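Local coordinates for uncharacterized protein Tm1382 (Thermotoga maritima, PDB 3E57), which is a putative Nudix hydrolase of unknown function that probably cleaves nucleoside diphosphates linked to another moiety, at residues I18-T23 / D58-D63; E24-E29 / L141-S146; E42-F47 / V154-L159; Y72-I75 / R80-I83; Y99-G104 / E183-F188. All coordinates share one frame; numbering follows the deposited sequence.

Contact 1 of 5, residues I18-T23 / D58-D63; sequences ILVVKT and DEAEYD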
# COMPACT_ATOMS: atom_id res chain seq x y z
N ILE B 18 -0.58 4.77 -26.35
CA ILE B 18 -1.34 4.77 -25.09
C ILE B 18 -0.89 5.84 -24.10
O ILE B 18 0.23 6.33 -24.16
CB ILE B 18 -1.35 3.37 -24.42
CG1 ILE B 18 0.06 2.76 -24.30
CG2 ILE B 18 -2.24 2.42 -25.21
CD1 ILE B 18 0.89 3.31 -23.17
N LEU B 19 -1.80 6.20 -23.18
CA LEU B 19 -1.56 7.29 -22.23
C LEU B 19 -0.52 6.91 -21.18
O LEU B 19 -0.61 5.86 -20.53
CB LEU B 19 -2.87 7.71 -21.53
CG LEU B 19 -2.83 8.88 -20.54
CD1 LEU B 19 -2.44 10.18 -21.23
CD2 LEU B 19 -4.18 9.04 -19.84
N VAL B 20 0.46 7.79 -21.02
CA VAL B 20 1.53 7.62 -20.05
C VAL B 20 1.82 8.94 -19.34
O VAL B 20 1.40 9.99 -19.80
CB VAL B 20 2.82 7.09 -20.72
CG1 VAL B 20 2.58 5.72 -21.31
CG2 VAL B 20 3.32 8.07 -21.81
N VAL B 21 2.50 8.86 -18.20
CA VAL B 21 3.11 10.02 -17.56
C VAL B 21 4.55 9.68 -17.21
O VAL B 21 4.89 8.51 -17.05
CB VAL B 21 2.36 10.46 -16.29
CG1 VAL B 21 0.97 10.95 -16.62
CG2 VAL B 21 2.31 9.32 -15.27
N LYS B 22 5.40 10.70 -17.12
CA LYS B 22 6.77 10.50 -16.64
C LYS B 22 6.70 10.18 -15.16
O LYS B 22 5.93 10.79 -14.43
CB LYS B 22 7.64 11.75 -16.88
CG LYS B 22 7.91 12.06 -18.35
CD LYS B 22 9.12 13.00 -18.55
CE LYS B 22 8.93 14.38 -17.88
NZ LYS B 22 9.99 15.37 -18.31
N THR B 23 7.49 9.20 -14.73
CA THR B 23 7.54 8.83 -13.33
C THR B 23 7.97 10.03 -12.47
O THR B 23 7.41 10.25 -11.40
CB THR B 23 8.48 7.63 -13.11
OG1 THR B 23 8.06 6.54 -13.93
CG2 THR B 23 8.46 7.20 -11.66
N ASP B 58 4.33 -1.06 -26.83
CA ASP B 58 5.48 -1.97 -26.79
C ASP B 58 6.75 -1.29 -26.26
O ASP B 58 7.61 -1.95 -25.67
CB ASP B 58 5.75 -2.55 -28.18
CG ASP B 58 4.65 -3.48 -28.66
OD1 ASP B 58 4.11 -4.24 -27.83
OD2 ASP B 58 4.33 -3.46 -29.87
N GLU B 59 6.85 0.02 -26.46
CA GLU B 59 8.02 0.79 -26.06
C GLU B 59 7.88 1.40 -24.65
O GLU B 59 8.82 2.02 -24.15
CB GLU B 59 8.30 1.87 -27.11
CG GLU B 59 8.47 1.31 -28.53
CD GLU B 59 8.52 2.38 -29.61
OE1 GLU B 59 9.08 3.47 -29.36
OE2 GLU B 59 8.01 2.12 -30.72
N ALA B 60 6.71 1.23 -24.03
CA ALA B 60 6.49 1.64 -22.64
C ALA B 60 6.66 0.46 -21.67
O ALA B 60 7.00 0.66 -20.50
CB ALA B 60 5.10 2.26 -22.49
N GLU B 61 6.43 -0.76 -22.16
CA GLU B 61 6.60 -2.00 -21.38
C GLU B 61 8.02 -2.17 -20.80
O GLU B 61 8.20 -2.76 -19.73
CB GLU B 61 6.20 -3.21 -22.25
CG GLU B 61 6.75 -4.60 -21.84
CD GLU B 61 6.02 -5.22 -20.65
OE1 GLU B 61 5.76 -6.44 -20.69
OE2 GLU B 61 5.72 -4.49 -19.67
N TYR B 62 9.02 -1.65 -21.52
CA TYR B 62 10.44 -1.77 -21.12
C TYR B 62 11.01 -0.48 -20.53
O TYR B 62 12.22 -0.24 -20.61
CB TYR B 62 11.28 -2.16 -22.35
CG TYR B 62 11.30 -3.65 -22.66
CD1 TYR B 62 12.42 -4.42 -22.35
CD2 TYR B 62 10.22 -4.27 -23.28
CE1 TYR B 62 12.45 -5.78 -22.64
CE2 TYR B 62 10.24 -5.63 -23.58
CZ TYR B 62 11.36 -6.38 -23.26
OH TYR B 62 11.40 -7.73 -23.55
N ASP B 63 10.17 0.36 -19.93
CA ASP B 63 10.63 1.68 -19.50
C ASP B 63 10.01 2.12 -18.17
O ASP B 63 8.82 2.43 -18.11
CB ASP B 63 10.32 2.72 -20.59
CG ASP B 63 11.02 4.05 -20.36
OD1 ASP B 63 11.97 4.12 -19.55
OD2 ASP B 63 10.63 5.05 -21.01
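Ile-18 and Val-20, alternate residues of the strand that ends at Lys-22, both reach the methyl group of Ala-60 in the loop opposite. Ile-18 CD1 stands 4.4 Å from Ala-60 CB. The same methyl lies 4.4 Å from Val-20 CG1, and it thus sits against the tips of both branched side chains. With chi1 of Ile-18 at 51°, CG1 lies between the backbone N and the carbonyl carbon, and the chain turns its terminal methyl toward the loop. Even this packed part is modest: 60 Å² is buried in all, and the nearest alpha carbons, Val-20 CA and Ala-60 CA, remain 8.2 Å apart. All three residues are buried; among their neighbours Gln-68 touches both Ile-18 and Ala-60, while Phe-53 and Arg-55 lie against Val-20. The other side of the loop is turned to solvent, with Asp-58, Glu-59, Glu-61 and Tyr-62 exposed. Ala-60 opens a type I turn closed by Asp-63 N donating to Ala-60 O at 3.2 Å, and beyond it Thr-23 OG1 is hydrogen-bonded to Glu-64 O. Strand 17-22 pairs antiparallel with both strand 53-56 and strand 66-77, and the loop joins those two flanking strands past the one between them. This is characteristic of a crossover connection in a beta sheet, made here by loop and turn, with one small apolar residue resting on the strand it skips.

Contact 2 of 5, residues E24-E29 / L141-S146; sequences EDFLKE and LGLINS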
# COMPACT_ATOMS: atom_id res chain seq x y z
N GLU B 24 8.92 10.82 -12.96
CA GLU B 24 9.36 12.00 -12.21
C GLU B 24 8.22 13.00 -11.98
O GLU B 24 8.11 13.56 -10.89
CB GLU B 24 10.58 12.69 -12.86
CG GLU B 24 10.36 13.25 -14.26
CD GLU B 24 11.62 13.90 -14.83
OE1 GLU B 24 12.05 14.94 -14.28
OE2 GLU B 24 12.17 13.38 -15.83
N ASP B 25 7.36 13.19 -12.98
CA ASP B 25 6.17 14.06 -12.84
C ASP B 25 5.16 13.46 -11.83
O ASP B 25 4.58 14.18 -11.01
CB ASP B 25 5.48 14.25 -14.18
CG ASP B 25 6.31 15.07 -15.18
OD1 ASP B 25 7.11 15.95 -14.78
OD2 ASP B 25 6.14 14.83 -16.39
N PHE B 26 4.93 12.15 -11.92
CA PHE B 26 4.05 11.44 -10.98
C PHE B 26 4.53 11.61 -9.53
O PHE B 26 3.78 12.07 -8.67
CB PHE B 26 3.94 9.95 -11.35
CG PHE B 26 3.33 9.09 -10.28
CD1 PHE B 26 1.98 9.16 -9.99
CD2 PHE B 26 4.12 8.20 -9.56
CE1 PHE B 26 1.42 8.37 -8.98
CE2 PHE B 26 3.55 7.41 -8.55
CZ PHE B 26 2.21 7.49 -8.27
N LEU B 27 5.78 11.25 -9.28
CA LEU B 27 6.34 11.35 -7.92
C LEU B 27 6.32 12.78 -7.40
O LEU B 27 6.04 13.02 -6.22
CB LEU B 27 7.75 10.76 -7.87
CG LEU B 27 7.88 9.27 -8.25
CD1 LEU B 27 9.34 8.89 -8.47
CD2 LEU B 27 7.22 8.35 -7.22
N LYS B 28 6.62 13.74 -8.28
CA LYS B 28 6.57 15.15 -7.90
C LYS B 28 5.16 15.56 -7.47
O LYS B 28 4.98 16.24 -6.46
CB LYS B 28 7.07 16.04 -9.05
CG LYS B 28 6.61 17.51 -8.99
CD LYS B 28 6.91 18.19 -7.65
CE LYS B 28 8.11 19.13 -7.71
NZ LYS B 28 8.48 19.52 -6.32
N GLU B 29 4.16 15.13 -8.23
CA GLU B 29 2.78 15.49 -7.92
C GLU B 29 2.24 14.73 -6.70
O GLU B 29 1.59 15.31 -5.83
CB GLU B 29 1.89 15.22 -9.13
CG GLU B 29 0.52 15.87 -9.03
CD GLU B 29 0.58 17.39 -9.10
OE1 GLU B 29 1.46 17.94 -9.80
OE2 GLU B 29 -0.27 18.03 -8.45
N LEU B 141 -11.73 6.32 -6.46
CA LEU B 141 -11.23 6.09 -5.11
C LEU B 141 -9.81 6.61 -4.92
O LEU B 141 -9.50 7.19 -3.89
CB LEU B 141 -11.29 4.60 -4.76
CG LEU B 141 -12.65 3.91 -4.84
CD1 LEU B 141 -12.53 2.47 -4.33
CD2 LEU B 141 -13.69 4.67 -4.04
N GLY B 142 -8.94 6.41 -5.90
CA GLY B 142 -7.57 6.90 -5.79
C GLY B 142 -6.63 6.16 -6.71
O GLY B 142 -7.06 5.59 -7.72
N LEU B 143 -5.35 6.16 -6.34
CA LEU B 143 -4.28 5.62 -7.17
C LEU B 143 -3.61 4.39 -6.58
O LEU B 143 -3.39 4.30 -5.36
CB LEU B 143 -3.20 6.68 -7.36
CG LEU B 143 -3.65 7.96 -8.08
CD1 LEU B 143 -2.44 8.83 -8.37
CD2 LEU B 143 -4.38 7.63 -9.35
N ILE B 144 -3.27 3.46 -7.46
CA ILE B 144 -2.51 2.27 -7.08
C ILE B 144 -1.13 2.32 -7.70
O ILE B 144 -0.99 2.39 -8.93
CB ILE B 144 -3.16 0.97 -7.57
CG1 ILE B 144 -4.61 0.85 -7.08
CG2 ILE B 144 -2.30 -0.22 -7.13
CD1 ILE B 144 -5.36 -0.36 -7.66
N ASN B 145 -0.11 2.26 -6.85
CA ASN B 145 1.27 2.29 -7.29
C ASN B 145 2.01 1.23 -6.51
O ASN B 145 2.27 1.40 -5.32
CB ASN B 145 1.88 3.67 -7.04
CG ASN B 145 3.29 3.80 -7.59
OD1 ASN B 145 3.56 3.43 -8.72
ND2 ASN B 145 4.19 4.35 -6.78
N SER B 146 2.31 0.12 -7.16
CA SER B 146 3.02 -0.97 -6.49
C SER B 146 4.21 -1.37 -7.33
O SER B 146 4.17 -1.27 -8.56
CB SER B 146 2.12 -2.17 -6.29
OG SER B 146 1.65 -2.61 -7.53
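Helix 23-30, N-terminal in the chain, packs on the sheet to which strand 131-145 of the Nudix domain belongs, and it does so through Phe-26, which meets Leu-143 and Asn-145. These two strand residues are spaced two apart and both point to the helix, whereas Ile-144 between them points away. A chi1 of 166° swings the Phe-26 ring away from the backbone N and out toward the strand. Leu-143 CD1 comes in the ring plane, at the edge, 3.9 Å from Phe-26 CE1. At another part of the rim Phe-26 CE2 lies 3.6 Å from Asn-145 ND2 and 3.7 Å from Asn-145 CG, the ring edge set against the flat side of an amide whose plane is turned 68° from the ring. Asn-145 ND2 is hydrogen-bonded to Phe-33 O, while Asn-145 OD1 accepts from Lys-67 NZ. The buried amide is therefore gripped at both ends, and the lysine charge probably polarises it. Replacing Phe-26 with an alanine would probably open a gap beside Leu-143 and strip the Asn-145 amide of the ring edge that lies against its plane. Around this meeting point, Leu-156 of the adjacent strand 155-163 also touches Phe-26, and Phe-44 of helix 41-51 packs on Leu-143. Ile-144 meets Trp-195 and Ser-199 of helix 194-206, placing the strand between helices on its two faces.

Contact 3 of 5, residues E42-F47 / V154-L159; sequences EDFLNF and VHLGAL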
# COMPACT_ATOMS: atom_id res chain seq x y z
N GLU B 42 -10.58 15.43 -9.44
CA GLU B 42 -10.29 16.62 -10.24
C GLU B 42 -8.78 16.88 -10.31
O GLU B 42 -8.25 17.18 -11.38
CB GLU B 42 -11.05 17.83 -9.70
CG GLU B 42 -10.97 19.05 -10.59
CD GLU B 42 -11.30 18.74 -12.03
OE1 GLU B 42 -12.38 18.15 -12.28
OE2 GLU B 42 -10.48 19.06 -12.91
N ASP B 43 -8.09 16.75 -9.17
CA ASP B 43 -6.63 16.91 -9.12
C ASP B 43 -5.94 15.92 -10.05
O ASP B 43 -5.00 16.27 -10.79
CB ASP B 43 -6.09 16.72 -7.69
CG ASP B 43 -6.51 17.83 -6.74
OD1 ASP B 43 -6.95 18.91 -7.20
OD2 ASP B 43 -6.37 17.62 -5.50
N PHE B 44 -6.41 14.67 -10.05
CA PHE B 44 -5.86 13.65 -10.94
C PHE B 44 -6.07 13.97 -12.42
O PHE B 44 -5.14 13.85 -13.22
CB PHE B 44 -6.46 12.28 -10.62
CG PHE B 44 -5.94 11.18 -11.49
CD1 PHE B 44 -4.59 10.87 -11.47
CD2 PHE B 44 -6.78 10.48 -12.33
CE1 PHE B 44 -4.09 9.88 -12.28
CE2 PHE B 44 -6.27 9.48 -13.16
CZ PHE B 44 -4.92 9.19 -13.12
N LEU B 45 -7.28 14.35 -12.80
CA LEU B 45 -7.59 14.66 -14.20
C LEU B 45 -6.78 15.86 -14.68
O LEU B 45 -6.28 15.87 -15.81
CB LEU B 45 -9.08 14.93 -14.39
CG LEU B 45 -10.04 13.75 -14.26
CD1 LEU B 45 -11.46 14.25 -14.47
CD2 LEU B 45 -9.68 12.62 -15.23
N ASN B 46 -6.65 16.87 -13.82
CA ASN B 46 -5.77 18.02 -14.07
C ASN B 46 -4.33 17.57 -14.26
O ASN B 46 -3.64 18.03 -15.16
CB ASN B 46 -5.86 19.02 -12.91
CG ASN B 46 -7.16 19.80 -12.91
OD1 ASN B 46 -7.87 19.86 -13.92
ND2 ASN B 46 -7.47 20.43 -11.77
N PHE B 47 -3.88 16.65 -13.40
CA PHE B 47 -2.55 16.06 -13.52
C PHE B 47 -2.34 15.41 -14.88
O PHE B 47 -1.28 15.57 -15.50
CB PHE B 47 -2.31 15.05 -12.39
CG PHE B 47 -1.15 14.14 -12.62
CD1 PHE B 47 0.14 14.55 -12.32
CD2 PHE B 47 -1.35 12.85 -13.10
CE1 PHE B 47 1.23 13.71 -12.53
CE2 PHE B 47 -0.27 12.01 -13.32
CZ PHE B 47 1.02 12.44 -13.03
N VAL B 154 5.68 -0.32 -14.06
CA VAL B 154 5.43 0.55 -15.21
C VAL B 154 3.95 0.92 -15.35
O VAL B 154 3.57 1.55 -16.33
CB VAL B 154 5.96 -0.08 -16.53
CG1 VAL B 154 7.43 -0.44 -16.39
CG2 VAL B 154 5.15 -1.29 -16.95
N HIS B 155 3.12 0.55 -14.37
CA HIS B 155 1.68 0.83 -14.41
C HIS B 155 1.26 1.71 -13.24
O HIS B 155 1.67 1.47 -12.10
CB HIS B 155 0.87 -0.47 -14.33
CG HIS B 155 0.76 -1.20 -15.63
ND1 HIS B 155 -0.26 -2.10 -15.88
CD2 HIS B 155 1.51 -1.17 -16.75
CE1 HIS B 155 -0.11 -2.60 -17.09
NE2 HIS B 155 0.95 -2.05 -17.64
N LEU B 156 0.44 2.71 -13.52
CA LEU B 156 -0.22 3.51 -12.49
C LEU B 156 -1.71 3.25 -12.58
O LEU B 156 -2.33 3.56 -13.58
CB LEU B 156 0.06 4.99 -12.72
CG LEU B 156 -0.65 5.97 -11.79
CD1 LEU B 156 -0.19 5.74 -10.37
CD2 LEU B 156 -0.38 7.41 -12.23
N GLY B 157 -2.30 2.70 -11.52
CA GLY B 157 -3.72 2.38 -11.53
C GLY B 157 -4.56 3.53 -11.02
O GLY B 157 -4.21 4.17 -10.03
N ALA B 158 -5.67 3.79 -11.70
CA ALA B 158 -6.67 4.74 -11.25
C ALA B 158 -7.86 3.90 -10.85
O ALA B 158 -8.58 3.38 -11.72
CB ALA B 158 -7.05 5.72 -12.37
N LEU B 159 -8.06 3.75 -9.54
CA LEU B 159 -9.06 2.85 -9.00
C LEU B 159 -10.43 3.50 -8.85
O LEU B 159 -10.57 4.54 -8.19
CB LEU B 159 -8.61 2.36 -7.64
CG LEU B 159 -9.54 1.42 -6.87
CD1 LEU B 159 -9.83 0.13 -7.67
CD2 LEU B 159 -8.90 1.10 -5.51
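Helix 42-47 approaches strand 155-159 most closely at Phe-44 and Ala-158, whose alpha carbons are 9.0 Å apart. Regular helical bonds fix the first segment: Asn-46 N donates to Glu-42 O at 2.9 Å, and Phe-47 N to Asp-43 O at the same length. On the strand, the usual alternation turns Leu-156 and Ala-158 to the helix, with Gly-157 between them. Phe-44 bridges the two. Its CG lies opposite the backbone N (chi1 -180°), which carries the ring outward from the helix and over the strand. Ala-158 CB approaches obliquely, 3.9 Å from Phe-44 CE2 and 4.1 Å from Phe-44 CZ. Leu-156 CD2 is more distant, 4.5 Å from Phe-44 CE1, and lies at the ring edge near its plane. Phe-47, one turn further along, also points to the strand but stops short of touching it; it stacks edge-to-face with Phe-30. Phe-44 has a corresponding edge-to-face partner in Phe-119 of helix 115-130, which also touches Ala-158. Glu-42, which takes no part across the strand, has OE1 in a salt bridge with Arg-116 NH2 of that same helix. Contacts between the two segments are thus purely between apolar carbons, which implies that ring shape and the small size of Ala-158 fit this helix to the sheet, whereas helix 115-130 is met by both an aromatic pair and a salt bridge.

Contact 4 of 5, residues Y72-I75 / R80-I83; sequences YVVI and RVLI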
# COMPACT_ATOMS: atom_id res chain seq x y z
N TYR B 72 -8.94 1.28 -13.68
CA TYR B 72 -9.10 -0.02 -13.03
C TYR B 72 -10.39 0.01 -12.22
O TYR B 72 -10.49 0.71 -11.20
CB TYR B 72 -7.90 -0.28 -12.12
CG TYR B 72 -7.76 -1.72 -11.67
CD1 TYR B 72 -7.38 -2.72 -12.56
CD2 TYR B 72 -7.96 -2.08 -10.35
CE1 TYR B 72 -7.24 -4.03 -12.16
CE2 TYR B 72 -7.81 -3.41 -9.94
CZ TYR B 72 -7.45 -4.37 -10.86
OH TYR B 72 -7.30 -5.70 -10.44
N VAL B 73 -11.40 -0.72 -12.69
CA VAL B 73 -12.74 -0.58 -12.17
C VAL B 73 -13.19 -1.85 -11.48
O VAL B 73 -13.18 -2.93 -12.07
CB VAL B 73 -13.74 -0.24 -13.30
CG1 VAL B 73 -15.12 0.02 -12.71
CG2 VAL B 73 -13.24 0.97 -14.10
N VAL B 74 -13.59 -1.70 -10.22
CA VAL B 74 -14.21 -2.76 -9.46
C VAL B 74 -15.72 -2.54 -9.59
O VAL B 74 -16.21 -1.42 -9.40
CB VAL B 74 -13.80 -2.67 -7.98
CG1 VAL B 74 -14.59 -3.69 -7.16
CG2 VAL B 74 -12.29 -2.88 -7.84
N ILE B 75 -16.43 -3.60 -9.93
CA ILE B 75 -17.86 -3.52 -10.20
C ILE B 75 -18.63 -4.12 -9.05
O ILE B 75 -18.32 -5.23 -8.62
CB ILE B 75 -18.21 -4.25 -11.53
CG1 ILE B 75 -17.65 -3.46 -12.71
CG2 ILE B 75 -19.72 -4.44 -11.68
CD1 ILE B 75 -17.69 -4.21 -13.99
N ARG B 80 -23.04 -6.99 -3.81
CA ARG B 80 -22.11 -8.01 -4.30
C ARG B 80 -21.06 -7.38 -5.19
O ARG B 80 -21.33 -6.37 -5.84
CB ARG B 80 -22.86 -9.10 -5.06
CG ARG B 80 -23.76 -9.93 -4.18
CD ARG B 80 -24.47 -11.02 -4.96
NE ARG B 80 -25.18 -11.93 -4.07
CZ ARG B 80 -24.82 -13.19 -3.78
NH1 ARG B 80 -23.73 -13.75 -4.32
NH2 ARG B 80 -25.56 -13.91 -2.95
N VAL B 81 -19.88 -7.98 -5.20
CA VAL B 81 -18.76 -7.49 -6.00
C VAL B 81 -18.38 -8.54 -7.04
O VAL B 81 -18.45 -9.74 -6.76
CB VAL B 81 -17.53 -7.15 -5.11
CG1 VAL B 81 -17.03 -8.37 -4.36
CG2 VAL B 81 -16.42 -6.54 -5.96
N LEU B 82 -17.99 -8.07 -8.22
CA LEU B 82 -17.63 -8.95 -9.32
C LEU B 82 -16.19 -9.47 -9.18
O LEU B 82 -15.25 -8.69 -9.11
CB LEU B 82 -17.79 -8.22 -10.65
CG LEU B 82 -17.44 -9.00 -11.92
CD1 LEU B 82 -18.43 -10.12 -12.16
CD2 LEU B 82 -17.37 -8.06 -13.12
N ILE B 83 -16.06 -10.79 -9.17
CA ILE B 83 -14.77 -11.48 -9.19
C ILE B 83 -14.70 -12.22 -10.51
O ILE B 83 -15.69 -12.83 -10.92
CB ILE B 83 -14.70 -12.50 -8.04
CG1 ILE B 83 -14.71 -11.79 -6.69
CG2 ILE B 83 -13.45 -13.36 -8.16
CD1 ILE B 83 -13.44 -11.08 -6.34
O HOH W 1 -14.91 -6.07 -10.54
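Ile-75 and Leu-82 face each other in the beta hairpin formed by strands 66-77 and 80-85, a twisted part of the Nudix sheet. Leu-82 N donates to Ile-75 O over 2.9 Å with an angle of 165° at the hydrogen. The return bond expected of a hydrogen-bonded antiparallel pair is made by a water: Ile-75 N gives its hydrogen to that water at 3.0 Å, and the water donates to Leu-82 O, also at 3.0 Å. Direct bonding is precluded by the 5.3 Å between Ile-75 N and Leu-82 O. This separation agrees with strand directions 129° apart, far from a straight antiparallel pair, so the strands diverge beyond the single direct bond. An apolar pair lies on each face. The Ile-75 and Leu-82 chains lie side by side and point the same way, with Ile-75 CD1 4.0 Å from Leu-82 CD2, and Val-74 CG1 meets Val-81 CG2 at 3.6 Å.

Around these pairs, Leu-101 lies against Val-74 and Val-81, Ile-180 against Val-81, and Trp-177 against Leu-82, while Val-131 and Val-133 touch Ile-75. Further out, Arg-80 NH1 is hydrogen-bonded to Leu-179 O, tying the second strand to strand 176-181. With chi1 of Val-81 at 60°, CG2 is anti to the backbone N and its methyl also rests 3.5 Å from Ile-75 O.

Contact 5 of 5, residues Y99-G104 / E183-F188; sequences YSLGIG and EELEKF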
# COMPACT_ATOMS: atom_id res chain seq x y z
N TYR B 99 -8.16 -15.66 -8.82
CA TYR B 99 -9.32 -14.78 -8.85
C TYR B 99 -8.80 -13.34 -8.98
O TYR B 99 -7.77 -12.97 -8.41
CB TYR B 99 -10.13 -14.91 -7.58
CG TYR B 99 -10.76 -16.28 -7.34
CD1 TYR B 99 -11.78 -16.75 -8.16
CD2 TYR B 99 -10.38 -17.05 -6.27
CE1 TYR B 99 -12.39 -18.00 -7.91
CE2 TYR B 99 -10.95 -18.28 -6.01
CZ TYR B 99 -11.96 -18.75 -6.83
OH TYR B 99 -12.53 -19.99 -6.54
N SER B 100 -9.51 -12.52 -9.74
CA SER B 100 -9.13 -11.12 -9.88
C SER B 100 -10.31 -10.20 -9.57
O SER B 100 -11.48 -10.59 -9.70
CB SER B 100 -8.57 -10.88 -11.28
OG SER B 100 -9.59 -11.04 -12.23
N LEU B 101 -9.97 -8.99 -9.15
CA LEU B 101 -10.92 -7.98 -8.71
C LEU B 101 -10.47 -6.70 -9.39
O LEU B 101 -9.40 -6.14 -9.06
CB LEU B 101 -10.85 -7.78 -7.20
CG LEU B 101 -11.77 -6.70 -6.64
CD1 LEU B 101 -13.23 -7.19 -6.71
CD2 LEU B 101 -11.40 -6.29 -5.22
N GLY B 102 -11.25 -6.25 -10.35
CA GLY B 102 -10.93 -5.05 -11.07
C GLY B 102 -10.71 -5.34 -12.53
O GLY B 102 -10.04 -6.31 -12.89
N ILE B 103 -11.28 -4.49 -13.38
CA ILE B 103 -11.13 -4.59 -14.82
C ILE B 103 -10.36 -3.36 -15.29
O ILE B 103 -10.78 -2.23 -15.07
CB ILE B 103 -12.49 -4.64 -15.51
CG1 ILE B 103 -13.31 -5.82 -14.98
CG2 ILE B 103 -12.33 -4.76 -17.03
CD1 ILE B 103 -14.78 -5.66 -15.24
N GLY B 104 -9.19 -3.60 -15.87
CA GLY B 104 -8.33 -2.52 -16.30
C GLY B 104 -7.96 -2.60 -17.76
O GLY B 104 -8.06 -3.66 -18.38
N GLU B 183 -19.12 -9.63 2.55
CA GLU B 183 -18.60 -10.38 3.72
C GLU B 183 -17.85 -11.67 3.34
O GLU B 183 -17.31 -12.36 4.22
CB GLU B 183 -19.71 -10.67 4.74
CG GLU B 183 -20.70 -11.77 4.36
CD GLU B 183 -22.02 -11.25 3.83
OE1 GLU B 183 -22.07 -10.10 3.33
OE2 GLU B 183 -23.01 -12.01 3.91
N GLU B 184 -17.83 -11.99 2.04
CA GLU B 184 -16.98 -13.05 1.50
C GLU B 184 -15.72 -12.52 0.83
O GLU B 184 -14.84 -13.30 0.46
CB GLU B 184 -17.75 -13.88 0.47
CG GLU B 184 -18.96 -14.64 1.02
CD GLU B 184 -19.50 -15.69 0.04
OE1 GLU B 184 -20.57 -16.28 0.34
OE2 GLU B 184 -18.88 -15.92 -1.02
N LEU B 185 -15.61 -11.20 0.68
CA LEU B 185 -14.48 -10.64 -0.06
C LEU B 185 -13.16 -10.82 0.70
O LEU B 185 -12.12 -11.01 0.09
CB LEU B 185 -14.72 -9.17 -0.40
CG LEU B 185 -13.60 -8.48 -1.17
CD1 LEU B 185 -13.22 -9.24 -2.45
CD2 LEU B 185 -13.99 -7.04 -1.46
N GLU B 186 -13.19 -10.77 2.03
CA GLU B 186 -11.96 -10.97 2.81
C GLU B 186 -11.31 -12.34 2.50
O GLU B 186 -10.09 -12.42 2.31
CB GLU B 186 -12.26 -10.85 4.30
CG GLU B 186 -11.08 -11.10 5.24
CD GLU B 186 -11.47 -10.91 6.70
OE1 GLU B 186 -11.52 -9.74 7.13
OE2 GLU B 186 -11.73 -11.91 7.40
N LYS B 187 -12.13 -13.39 2.43
CA LYS B 187 -11.67 -14.73 2.03
C LYS B 187 -10.95 -14.70 0.67
O LYS B 187 -9.83 -15.18 0.53
CB LYS B 187 -12.88 -15.66 1.95
CG LYS B 187 -12.60 -17.01 1.39
CD LYS B 187 -13.82 -17.91 1.38
CE LYS B 187 -14.77 -17.57 0.24
NZ LYS B 187 -15.90 -18.52 0.17
N PHE B 188 -11.61 -14.13 -0.33
CA PHE B 188 -11.02 -14.02 -1.67
C PHE B 188 -9.76 -13.18 -1.71
O PHE B 188 -8.81 -13.52 -2.42
CB PHE B 188 -12.05 -13.49 -2.68
CG PHE B 188 -13.02 -14.53 -3.14
CD1 PHE B 188 -12.82 -15.21 -4.33
CD2 PHE B 188 -14.15 -14.83 -2.37
CE1 PHE B 188 -13.70 -16.15 -4.75
CE2 PHE B 188 -15.04 -15.77 -2.78
CZ PHE B 188 -14.82 -16.46 -3.98
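Tyr-99 and Phe-188 form a T-shaped (edge-to-face) aromatic pair where, in the Nudix domain, the loop leading to strand 103-104 meets the short helix 185-189. The ring centroids are 4.8 Å apart and the planes 67° from each other, Phe-188 giving its edge to the face of Tyr-99. The closest atoms are Tyr-99 CD2 and Phe-188 CD1 at 3.6 Å. A chi1 of -64° places the Tyr-99 ring beside the helix, and chi2 of -68° turns its face to Phe-188.

Aliphatic contact is lighter: Leu-101 CD2 meets Leu-185 CD1 at 4.4 Å, and Ile-180 of strand 176-181 touches both Leu-185 and Phe-188. A serine in place of Tyr-99 would probably leave the Phe-188 edge without its aromatic face and open a gap beside Ile-83 and Met-192, which the tyrosine also touches.

Hydrogen bonding contributes within the segments and around them. Leu-101 N is bonded to Ser-196 OG of helix 194-206, holding the loop to the sequence that follows the short helix. At the start of that short helix Phe-188 N makes a weak bond to Glu-184 O. Over the centre of the Tyr-99 ring stands one atom, Phe-188 CE1, 3.6 Å above the plane.

Overall arrangement
All five contacts reach one mixed sheet but form two groups. Contacts 2 and 3, centres 7 Å apart, join the N-terminal helices to neighbouring strands 131-145 and 155-163; contact 1 lies 14 Å from each. Contacts 4 and 5, also 7 Å apart, lie across the chain's centre from contact 1, 26 and 27 Å from it. Strand 66-77 links the groups, Tyr-72 N of contact 4 lying 2.9 Å from Ala-158 O of contact 3; Val-73 O, 2.8 Å from Ile-103 N, ties contact 4 to contact 5. Both are probable hydrogen bonds. Helix 115-130, whose sequence suggests the Nudix helix, touches Phe-44 and Ala-158 through Phe-119, and also Val-73; segments 42-47, 154-159 and 72-75 may thus back the helix that probably carries the catalytic motif.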